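PDB 4YD8: protein PTHB1 from Homo sapiens, which forms part of the BBSome, a coat complex thought to sort specific membrane proteins to primary cilia and required for ciliogenesis. Local coordinates for residues Ser292-Tyr297 with Ile333-Val339; Gly88-Ser92 with Glu169-Tyr173; Trp241-Glu247 with Phe273-Gly279. The contacts are given in a common frame with arbitrary orientation. Residues are numbered along the deposited sequence.

Contact 1 (Ser292-Tyr297 with Ile333-Val339); sequences SCFLPY and IPVAVRV
Set extended strand 292-297 beside 336-339, running the same way, with axes 6.1 Å apart at closest approach and a crossing angle of -19°. In register, Cys293 CA lies 5.7 Å from Ala336 CA and Phe294 CA 6.6 Å from Val337 CA. Leu295, with chi1 t and chi2 p, points across: its CD2 packs 3.9 Å from Val339 CG2 and 3.6 Å from Val339 N, and its CB lies 4.1 Å from Val337 CG1. Cys293, chi1 p, puts SG 3.9 Å from both Pro334 CB and Val337 CG1. These are the innermost strands of two adjacent blades of the seven-bladed beta-propeller, which meet through side chains and water. One water accepts from Val337 N (3.0 Å) and donates to Phe294 O (3.1 Å); another lies 2.9 Å from Ser292 O and 2.6 Å from Val335 O. Classic bulges interrupt both strands, at Ser292-Cys293 opposite Gly310 and at Val335-Ala336 opposite Leu352. Beside the first, Ser292 OG (chi1 p) donates to Pro334 O at 2.9 Å.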
loop_
_atom_site.group_PDB
_atom_site.type_symbol
_atom_site.label_atom_id
_atom_site.label_comp_id
_atom_site.label_asym_id
_atom_site.label_seq_id
_atom_site.Cartn_x
_atom_site.Cartn_y
_atom_site.Cartn_z
ATOM N N SER A 292 0.219 13.072 6.091
ATOM C CA SER A 292 -0.687 12.005 6.487
ATOM C C SER A 292 -0.374 10.715 5.738
ATOM O O SER A 292 -0.577 9.634 6.274
ATOM C CB SER A 292 -2.135 12.411 6.241
ATOM O OG SER A 292 -2.302 12.788 4.888
ATOM N N CYS A 293 0.117 10.823 4.505
ATOM C CA CYS A 293 0.414 9.631 3.724
ATOM C C CYS A 293 1.266 9.985 2.515
ATOM O O CYS A 293 1.433 11.163 2.194
ATOM C CB CYS A 293 -0.886 8.960 3.267
ATOM S SG CYS A 293 -1.826 10.018 2.124
ATOM N N PHE A 294 1.787 8.980 1.817
ATOM C CA PHE A 294 2.615 9.274 0.632
ATOM C C PHE A 294 2.691 8.096 -0.326
ATOM O O PHE A 294 2.238 6.988 -0.008
ATOM C CB PHE A 294 3.989 9.787 1.141
ATOM C CG PHE A 294 5.064 8.733 1.367
ATOM C CD1 PHE A 294 4.752 7.458 1.853
ATOM C CD2 PHE A 294 6.385 8.999 1.000
ATOM C CE1 PHE A 294 5.763 6.488 2.057
ATOM C CE2 PHE A 294 7.401 8.067 1.246
ATOM C CZ PHE A 294 7.088 6.804 1.741
ATOM N N LEU A 295 3.209 8.360 -1.521
ATOM C CA LEU A 295 3.389 7.336 -2.531
ATOM C C LEU A 295 4.381 7.811 -3.585
ATOM O O LEU A 295 4.025 8.630 -4.440
ATOM C CB LEU A 295 2.052 6.985 -3.219
ATOM C CG LEU A 295 2.217 5.852 -4.236
ATOM C CD1 LEU A 295 2.298 4.507 -3.512
ATOM C CD2 LEU A 295 1.110 5.858 -5.279
ATOM N N PRO A 296 5.626 7.300 -3.537
ATOM C CA PRO A 296 6.541 7.430 -4.680
ATOM C C PRO A 296 5.944 6.635 -5.834
ATOM O O PRO A 296 5.836 5.413 -5.684
ATOM C CB PRO A 296 7.853 6.787 -4.191
ATOM C CG PRO A 296 7.681 6.615 -2.699
ATOM C CD PRO A 296 6.201 6.474 -2.461
ATOM N N TYR A 297 5.542 7.285 -6.925
ATOM C CA TYR A 297 4.620 6.635 -7.873
ATOM C C TYR A 297 5.109 6.559 -9.303
ATOM O O TYR A 297 4.549 5.808 -10.098
ATOM C CB TYR A 297 3.252 7.344 -7.859
ATOM C CG TYR A 297 3.249 8.746 -8.465
ATOM C CD1 TYR A 297 3.606 9.847 -7.695
ATOM C CD2 TYR A 297 2.866 8.966 -9.788
ATOM C CE1 TYR A 297 3.608 11.133 -8.229
ATOM C CE2 TYR A 297 2.863 10.260 -10.339
ATOM C CZ TYR A 297 3.236 11.336 -9.546
ATOM O OH TYR A 297 3.255 12.615 -10.057
ATOM N N ILE A 333 -9.058 14.757 4.317
ATOM C CA ILE A 333 -7.693 14.334 4.608
ATOM C C ILE A 333 -7.479 12.878 4.208
ATOM O O ILE A 333 -8.169 11.994 4.693
ATOM C CB ILE A 333 -7.359 14.495 6.104
ATOM C CG1 ILE A 333 -7.446 15.966 6.512
ATOM C CG2 ILE A 333 -5.970 13.929 6.413
ATOM C CD1 ILE A 333 -7.286 16.193 8.003
ATOM N N PRO A 334 -6.506 12.628 3.326
ATOM C CA PRO A 334 -6.242 11.261 2.872
ATOM C C PRO A 334 -5.444 10.461 3.912
ATOM O O PRO A 334 -4.450 10.965 4.434
ATOM C CB PRO A 334 -5.433 11.473 1.595
ATOM C CG PRO A 334 -4.696 12.798 1.844
ATOM C CD PRO A 334 -5.588 13.618 2.730
ATOM N N VAL A 335 -5.887 9.248 4.220
ATOM C CA VAL A 335 -5.056 8.324 4.996
ATOM C C VAL A 335 -4.288 7.396 4.084
ATOM O O VAL A 335 -3.350 6.742 4.516
ATOM C CB VAL A 335 -5.861 7.449 5.964
ATOM C CG1 VAL A 335 -6.389 8.272 7.102
ATOM C CG2 VAL A 335 -6.965 6.671 5.225
ATOM N N ALA A 336 -4.718 7.305 2.823
ATOM C CA ALA A 336 -3.987 6.535 1.826
ATOM C C ALA A 336 -4.207 7.132 0.451
ATOM O O ALA A 336 -5.278 7.662 0.167
ATOM C CB ALA A 336 -4.419 5.059 1.823
ATOM N N VAL A 337 -3.184 7.027 -0.388
ATOM C CA VAL A 337 -3.271 7.451 -1.782
ATOM C C VAL A 337 -2.613 6.391 -2.642
ATOM O O VAL A 337 -1.583 5.810 -2.256
ATOM C CB VAL A 337 -2.612 8.836 -2.002
ATOM C CG1 VAL A 337 -1.154 8.860 -1.507
ATOM C CG2 VAL A 337 -2.696 9.239 -3.451
ATOM N N ARG A 338 -3.236 6.097 -3.781
ATOM C CA ARG A 338 -2.677 5.178 -4.771
ATOM C C ARG A 338 -2.806 5.770 -6.166
ATOM O O ARG A 338 -3.650 6.639 -6.397
ATOM C CB ARG A 338 -3.381 3.811 -4.694
ATOM C CG ARG A 338 -3.131 3.082 -3.363
ATOM C CD ARG A 338 -1.719 2.520 -3.350
ATOM N NE ARG A 338 -1.466 1.675 -2.179
ATOM C CZ ARG A 338 -1.126 2.130 -0.981
ATOM N NH1 ARG A 338 -0.998 3.435 -0.765
ATOM N NH2 ARG A 338 -0.915 1.270 0.010
ATOM N N VAL A 339 -1.963 5.306 -7.085
ATOM C CA VAL A 339 -2.052 5.684 -8.493
ATOM C C VAL A 339 -2.202 4.438 -9.341
ATOM O O VAL A 339 -1.522 3.452 -9.112
ATOM C CB VAL A 339 -0.799 6.467 -8.951
ATOM C CG1 VAL A 339 -0.850 6.776 -10.445
ATOM C CG2 VAL A 339 -0.688 7.746 -8.150
HETATM O O HOH W 1 -2.327 7.412 6.817
HETATM O O HOH W 2 -0.607 6.095 0.881
#

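Contact 2 (Gly88-Ser92 with Glu169-Tyr173); sequences GKFVS and EQESY
A loop and a hairpin turn meet here, brought closest at Phe90 and Gln170, whose CA atoms are 5.3 Å apart. Glu169 to Ser172 form a type II' beta turn closed from both ends, Ser172 N to Glu169 O at 3.0 Å and Glu169 N to Ser172 O at 2.7 Å, so this is a tight two-residue beta hairpin; Gln170 takes its first corner at phi/psi 52/-116. On the other side, Lys89 (-87/71) centres an inverse gamma turn, with a weak bond from Phe90 N to Gly88 O at 3.0 Å.

The link is mainly polar, made by the two corner residues of the hairpin. Gln170, chi1 m and chi2 t, reaches out so that its NE2 donates to Lys89 O at 2.9 Å. Glu171, chi1 m and chi2 p, folds its carboxylate over the loop and takes two bonds from one residue: Ser92 N gives to OE2 at 3.1 Å and Ser92 OG, chi1 p, gives to OE1 at 2.9 Å.

Van der Waals contact is slighter: Gln170 CB lies 3.4 Å from Phe90 O, and Ser92 CB 3.2 Å from Gln170 OE1.

The loop joins strands 84-88 and 98-102 of one propeller blade, while the hairpin joins 164-169 and 172-178 of the next. Phe90 turns its ring from the hairpin onto Ile156 and edge-to-face with Tyr144, its side chain about 7 Å from Gly145, a residue critical for protein stability. Behind the contact, Tyr131 and His133 of strand 127-134 hydrogen-bond to Phe90 O and Gln170 O.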
loop_
_atom_site.group_PDB
_atom_site.type_symbol
_atom_site.label_atom_id
_atom_site.label_comp_id
_atom_site.label_asym_id
_atom_site.label_seq_id
_atom_site.Cartn_x
_atom_site.Cartn_y
_atom_site.Cartn_z
ATOM N N GLY A 88 -1.408 -10.112 -4.739
ATOM C CA GLY A 88 -0.157 -10.683 -5.173
ATOM C C GLY A 88 -0.288 -12.147 -5.539
ATOM O O GLY A 88 -1.384 -12.715 -5.524
ATOM N N LYS A 89 0.840 -12.766 -5.850
ATOM C CA LYS A 89 0.829 -14.160 -6.289
ATOM C C LYS A 89 0.881 -15.109 -5.084
ATOM O O LYS A 89 1.885 -15.786 -4.861
ATOM C CB LYS A 89 2.003 -14.437 -7.239
ATOM C CG LYS A 89 1.974 -13.573 -8.514
ATOM C CD LYS A 89 3.274 -13.696 -9.293
ATOM C CE LYS A 89 3.265 -12.761 -10.506
ATOM N NZ LYS A 89 4.427 -13.042 -11.387
ATOM N N PHE A 90 -0.221 -15.162 -4.343
ATOM C CA PHE A 90 -0.248 -15.792 -3.029
ATOM C C PHE A 90 -0.648 -17.270 -3.074
ATOM O O PHE A 90 -0.726 -17.920 -2.027
ATOM C CB PHE A 90 -1.215 -15.038 -2.117
ATOM C CG PHE A 90 -0.881 -13.586 -1.932
ATOM C CD1 PHE A 90 0.440 -13.174 -1.750
ATOM C CD2 PHE A 90 -1.885 -12.633 -1.935
ATOM C CE1 PHE A 90 0.747 -11.820 -1.566
ATOM C CE2 PHE A 90 -1.588 -11.267 -1.746
ATOM C CZ PHE A 90 -0.277 -10.871 -1.565
ATOM N N VAL A 91 -0.910 -17.806 -4.273
ATOM C CA VAL A 91 -1.345 -19.206 -4.391
ATOM C C VAL A 91 -0.327 -20.041 -5.170
ATOM O O VAL A 91 0.098 -19.667 -6.263
ATOM C CB VAL A 91 -2.746 -19.295 -5.048
ATOM C CG1 VAL A 91 -3.146 -20.766 -5.354
ATOM C CG2 VAL A 91 -3.777 -18.591 -4.156
ATOM N N SER A 92 0.094 -21.165 -4.594
ATOM C CA SER A 92 1.130 -21.966 -5.234
ATOM C C SER A 92 0.600 -22.594 -6.531
ATOM O O SER A 92 -0.570 -22.936 -6.630
ATOM C CB SER A 92 1.644 -23.047 -4.284
ATOM O OG SER A 92 0.606 -23.936 -3.921
ATOM N N GLU A 169 4.813 -19.134 3.580
ATOM C CA GLU A 169 5.124 -19.539 2.224
ATOM C C GLU A 169 3.820 -19.990 1.574
ATOM O O GLU A 169 3.517 -21.182 1.526
ATOM C CB GLU A 169 6.187 -20.646 2.220
ATOM C CG GLU A 169 7.535 -20.186 2.768
ATOM C CD GLU A 169 8.582 -21.291 2.795
ATOM O OE1 GLU A 169 8.216 -22.476 2.645
ATOM O OE2 GLU A 169 9.777 -20.971 2.965
ATOM N N GLN A 170 3.042 -19.009 1.124
ATOM C CA GLN A 170 1.721 -19.236 0.549
ATOM C C GLN A 170 0.879 -20.087 1.512
ATOM O O GLN A 170 0.601 -19.637 2.622
ATOM C CB GLN A 170 1.866 -19.847 -0.853
ATOM C CG GLN A 170 2.688 -18.884 -1.757
ATOM C CD GLN A 170 2.883 -19.358 -3.188
ATOM O OE1 GLN A 170 3.342 -20.473 -3.432
ATOM N NE2 GLN A 170 2.561 -18.485 -4.150
ATOM N N GLU A 171 0.483 -21.300 1.110
ATOM C CA GLU A 171 -0.405 -22.127 1.934
ATOM C C GLU A 171 0.218 -22.631 3.241
ATOM O O GLU A 171 -0.485 -23.210 4.064
ATOM C CB GLU A 171 -0.894 -23.363 1.153
ATOM C CG GLU A 171 -1.814 -23.051 -0.041
ATOM C CD GLU A 171 -1.042 -22.661 -1.299
ATOM O OE1 GLU A 171 0.193 -22.837 -1.309
ATOM O OE2 GLU A 171 -1.669 -22.185 -2.273
ATOM N N SER A 172 1.520 -22.462 3.435
ATOM C CA SER A 172 2.114 -23.011 4.658
ATOM C C SER A 172 2.923 -22.002 5.468
ATOM O O SER A 172 3.582 -21.116 4.924
ATOM C CB SER A 172 2.979 -24.237 4.331
ATOM O OG SER A 172 3.914 -23.964 3.303
ATOM N N TYR A 173 2.850 -22.144 6.789
ATOM C CA TYR A 173 3.629 -21.315 7.696
ATOM C C TYR A 173 5.089 -21.733 7.636
ATOM O O TYR A 173 5.395 -22.919 7.720
ATOM C CB TYR A 173 3.095 -21.444 9.122
ATOM C CG TYR A 173 3.831 -20.619 10.143
ATOM C CD1 TYR A 173 3.942 -19.245 10.005
ATOM C CD2 TYR A 173 4.396 -21.216 11.271
ATOM C CE1 TYR A 173 4.607 -18.485 10.953
ATOM C CE2 TYR A 173 5.065 -20.465 12.216
ATOM C CZ TYR A 173 5.165 -19.103 12.055
ATOM O OH TYR A 173 5.825 -18.354 13.003
#

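Contact 3 (Trp241-Glu247 with Phe273-Gly279); sequences WTLNIGE and FCLKDNG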
loop_
_atom_site.group_PDB
_atom_site.type_symbol
_atom_site.label_atom_id
_atom_site.label_comp_id
_atom_site.label_asym_id
_atom_site.label_seq_id
_atom_site.Cartn_x
_atom_site.Cartn_y
_atom_site.Cartn_z
ATOM N N TRP A 241 21.797 -3.366 8.421
ATOM C CA TRP A 241 22.214 -1.991 8.638
ATOM C C TRP A 241 21.110 -1.206 9.339
ATOM O O TRP A 241 19.960 -1.621 9.376
ATOM C CB TRP A 241 22.611 -1.303 7.313
ATOM C CG TRP A 241 21.570 -1.295 6.200
ATOM C CD1 TRP A 241 21.553 -2.091 5.087
ATOM C CD2 TRP A 241 20.438 -0.416 6.075
ATOM N NE1 TRP A 241 20.479 -1.777 4.296
ATOM C CE2 TRP A 241 19.785 -0.748 4.872
ATOM C CE3 TRP A 241 19.912 0.608 6.869
ATOM C CZ2 TRP A 241 18.622 -0.104 4.448
ATOM C CZ3 TRP A 241 18.762 1.256 6.444
ATOM C CH2 TRP A 241 18.129 0.895 5.239
ATOM N N THR A 242 21.484 -0.067 9.906
ATOM C CA THR A 242 20.526 0.780 10.587
ATOM C C THR A 242 20.844 2.251 10.289
ATOM O O THR A 242 21.988 2.602 9.994
ATOM C CB THR A 242 20.523 0.491 12.114
ATOM O OG1 THR A 242 19.388 1.105 12.734
ATOM C CG2 THR A 242 21.810 0.972 12.771
ATOM N N LEU A 243 19.816 3.095 10.325
ATOM C CA LEU A 243 19.979 4.529 10.081
ATOM C C LEU A 243 19.098 5.284 11.066
ATOM O O LEU A 243 17.881 5.093 11.097
ATOM C CB LEU A 243 19.608 4.911 8.635
ATOM C CG LEU A 243 19.674 6.411 8.305
ATOM C CD1 LEU A 243 21.114 6.905 8.206
ATOM C CD2 LEU A 243 18.902 6.753 7.035
ATOM N N ASN A 244 19.698 6.137 11.887
ATOM C CA ASN A 244 18.875 6.953 12.759
ATOM C C ASN A 244 18.351 8.159 12.011
ATOM O O ASN A 244 19.134 8.988 11.552
ATOM C CB ASN A 244 19.641 7.413 13.994
ATOM C CG ASN A 244 18.715 7.946 15.061
ATOM O OD1 ASN A 244 18.086 8.985 14.881
ATOM N ND2 ASN A 244 18.591 7.216 16.160
ATOM N N ILE A 245 17.029 8.263 11.892
ATOM C CA ILE A 245 16.426 9.387 11.179
ATOM C C ILE A 245 15.875 10.465 12.113
ATOM O O ILE A 245 15.316 11.466 11.656
ATOM C CB ILE A 245 15.296 8.916 10.254
ATOM C CG1 ILE A 245 14.254 8.118 11.040
ATOM C CG2 ILE A 245 15.867 8.051 9.141
ATOM C CD1 ILE A 245 12.978 7.871 10.260
ATOM N N GLY A 246 15.996 10.236 13.417
ATOM C CA GLY A 246 15.694 11.254 14.410
ATOM C C GLY A 246 14.238 11.647 14.573
ATOM O O GLY A 246 13.943 12.681 15.173
ATOM N N GLU A 247 13.333 10.820 14.069
ATOM C CA GLU A 247 11.899 11.082 14.175
ATOM C C GLU A 247 11.139 9.796 13.948
ATOM O O GLU A 247 11.701 8.835 13.429
ATOM C CB GLU A 247 11.457 12.139 13.142
ATOM C CG GLU A 247 11.601 11.660 11.710
ATOM C CD GLU A 247 11.466 12.800 10.713
ATOM O OE1 GLU A 247 12.385 13.654 10.643
ATOM O OE2 GLU A 247 10.426 12.858 10.023
ATOM N N PHE A 273 12.462 11.005 3.330
ATOM C CA PHE A 273 13.783 10.464 3.017
ATOM C C PHE A 273 13.770 9.539 1.801
ATOM O O PHE A 273 12.861 8.726 1.632
ATOM C CB PHE A 273 14.344 9.651 4.198
ATOM C CG PHE A 273 14.430 10.403 5.499
ATOM C CD1 PHE A 273 13.313 10.556 6.311
ATOM C CD2 PHE A 273 15.654 10.901 5.949
ATOM C CE1 PHE A 273 13.405 11.238 7.554
ATOM C CE2 PHE A 273 15.760 11.561 7.182
ATOM C CZ PHE A 273 14.633 11.746 7.972
ATOM N N CYS A 274 14.814 9.628 0.986
ATOM C CA CYS A 274 15.080 8.624 -0.031
ATOM C C CYS A 274 16.421 7.975 0.282
ATOM O O CYS A 274 17.450 8.646 0.250
ATOM C CB CYS A 274 15.093 9.251 -1.431
ATOM S SG CYS A 274 15.579 8.074 -2.716
ATOM N N LEU A 275 16.408 6.678 0.613
ATOM C CA LEU A 275 17.636 5.952 0.959
ATOM C C LEU A 275 18.122 5.064 -0.171
ATOM O O LEU A 275 17.312 4.508 -0.931
ATOM C CB LEU A 275 17.412 5.080 2.202
ATOM C CG LEU A 275 16.698 5.728 3.382
ATOM C CD1 LEU A 275 16.660 4.739 4.560
ATOM C CD2 LEU A 275 17.366 7.039 3.800
ATOM N N LYS A 276 19.443 4.936 -0.285
ATOM C CA LYS A 276 20.038 3.887 -1.118
ATOM C C LYS A 276 19.755 2.547 -0.462
ATOM O O LYS A 276 19.465 2.507 0.735
ATOM C CB LYS A 276 21.548 4.084 -1.283
ATOM C CG LYS A 276 21.914 5.259 -2.173
ATOM C CD LYS A 276 23.384 5.624 -2.053
ATOM C CE LYS A 276 24.281 4.423 -2.282
ATOM N NZ LYS A 276 23.916 3.681 -3.520
ATOM N N ASP A 277 19.832 1.473 -1.252
ATOM C CA ASP A 277 19.604 0.103 -0.781
ATOM C C ASP A 277 20.464 -0.266 0.410
ATOM O O ASP A 277 20.073 -1.102 1.219
ATOM C CB ASP A 277 19.884 -0.907 -1.901
ATOM C CG ASP A 277 18.846 -0.867 -2.985
ATOM O OD1 ASP A 277 18.089 0.125 -3.041
ATOM O OD2 ASP A 277 18.792 -1.820 -3.783
ATOM N N ASN A 278 21.649 0.334 0.484
ATOM C CA ASN A 278 22.636 -0.017 1.498
ATOM C C ASN A 278 22.449 0.818 2.759
ATOM O O ASN A 278 23.242 0.741 3.710
ATOM C CB ASN A 278 24.052 0.160 0.940
ATOM C CG ASN A 278 24.420 1.624 0.714
ATOM O OD1 ASN A 278 23.576 2.521 0.812
ATOM N ND2 ASN A 278 25.690 1.869 0.409
ATOM N N GLY A 279 21.418 1.656 2.740
ATOM C CA GLY A 279 21.048 2.408 3.918
ATOM C C GLY A 279 21.573 3.829 3.998
ATOM O O GLY A 279 21.283 4.529 4.958
HETATM O O HOH W 3 22.705 3.871 7.237
#
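Residues 241-244 are extended, and the chain then leaves the strand through Ile245 and Gly246, the latter at positive phi (69/17). Across from it, 273-275 is strand and runs into a type I beta turn, Lys276 to Gly279, closed by Gly279 N to Lys276 O at 2.9 Å. The CA atoms stay well apart, 6.6 Å for Trp241 and Gly279 and 8.6 Å for Ile245 and Phe273, so side chains fill the gap. A water adds one backbone bridge, donating to Thr242 O (3.1 Å) and Gly279 O (2.8 Å).

Trp241 lies over the turn. Gly279 CA sits 3.3 Å from the centroid of the Trp241 six-membered ring and almost on the ring normal, a CH-pi contact so close that a CB on residue 279 would run into the indole. Trp241 NE1 makes only a weak hydrogen bond to Asp277 O, at 3.2 Å. Further along, Leu243 CD2 meets Leu275 CD2 at 3.6 Å, and Ile245 CG2 stands over the Phe273 ring, 4.1 Å from its centroid. Glu247 OE1 comes to the edge of that ring, 4.0 Å from Phe273 CZ, while accepting a hydrogen bond from Asn271 ND2.

What this builds is a blade-to-blade seam of the beta-propeller: the outer strand 241-244 of one blade and its crossover to the next pack against the third strand and following turn of that next blade.

In the fold
All three contacts join neighbouring blades of one propeller, between different blade pairs. Contact 1 lies nearest the middle, its centre about 9 Å from that of the chain, and pairs two innermost strands; contacts 2 and 3 lie about equally far out, their centres about 19 and 20 Å from that of the chain. No element is shared, and contacts 2 and 3, with centres about 30 Å apart, stand farthest from each other. Each is partly buried, so chemistry separates them better than exposure does. Contact 1 combines apolar side chains with bridging water, contact 2 relies on hydrogen bonds between loop and hairpin, and contact 3 is mostly aromatic and aliphatic packing.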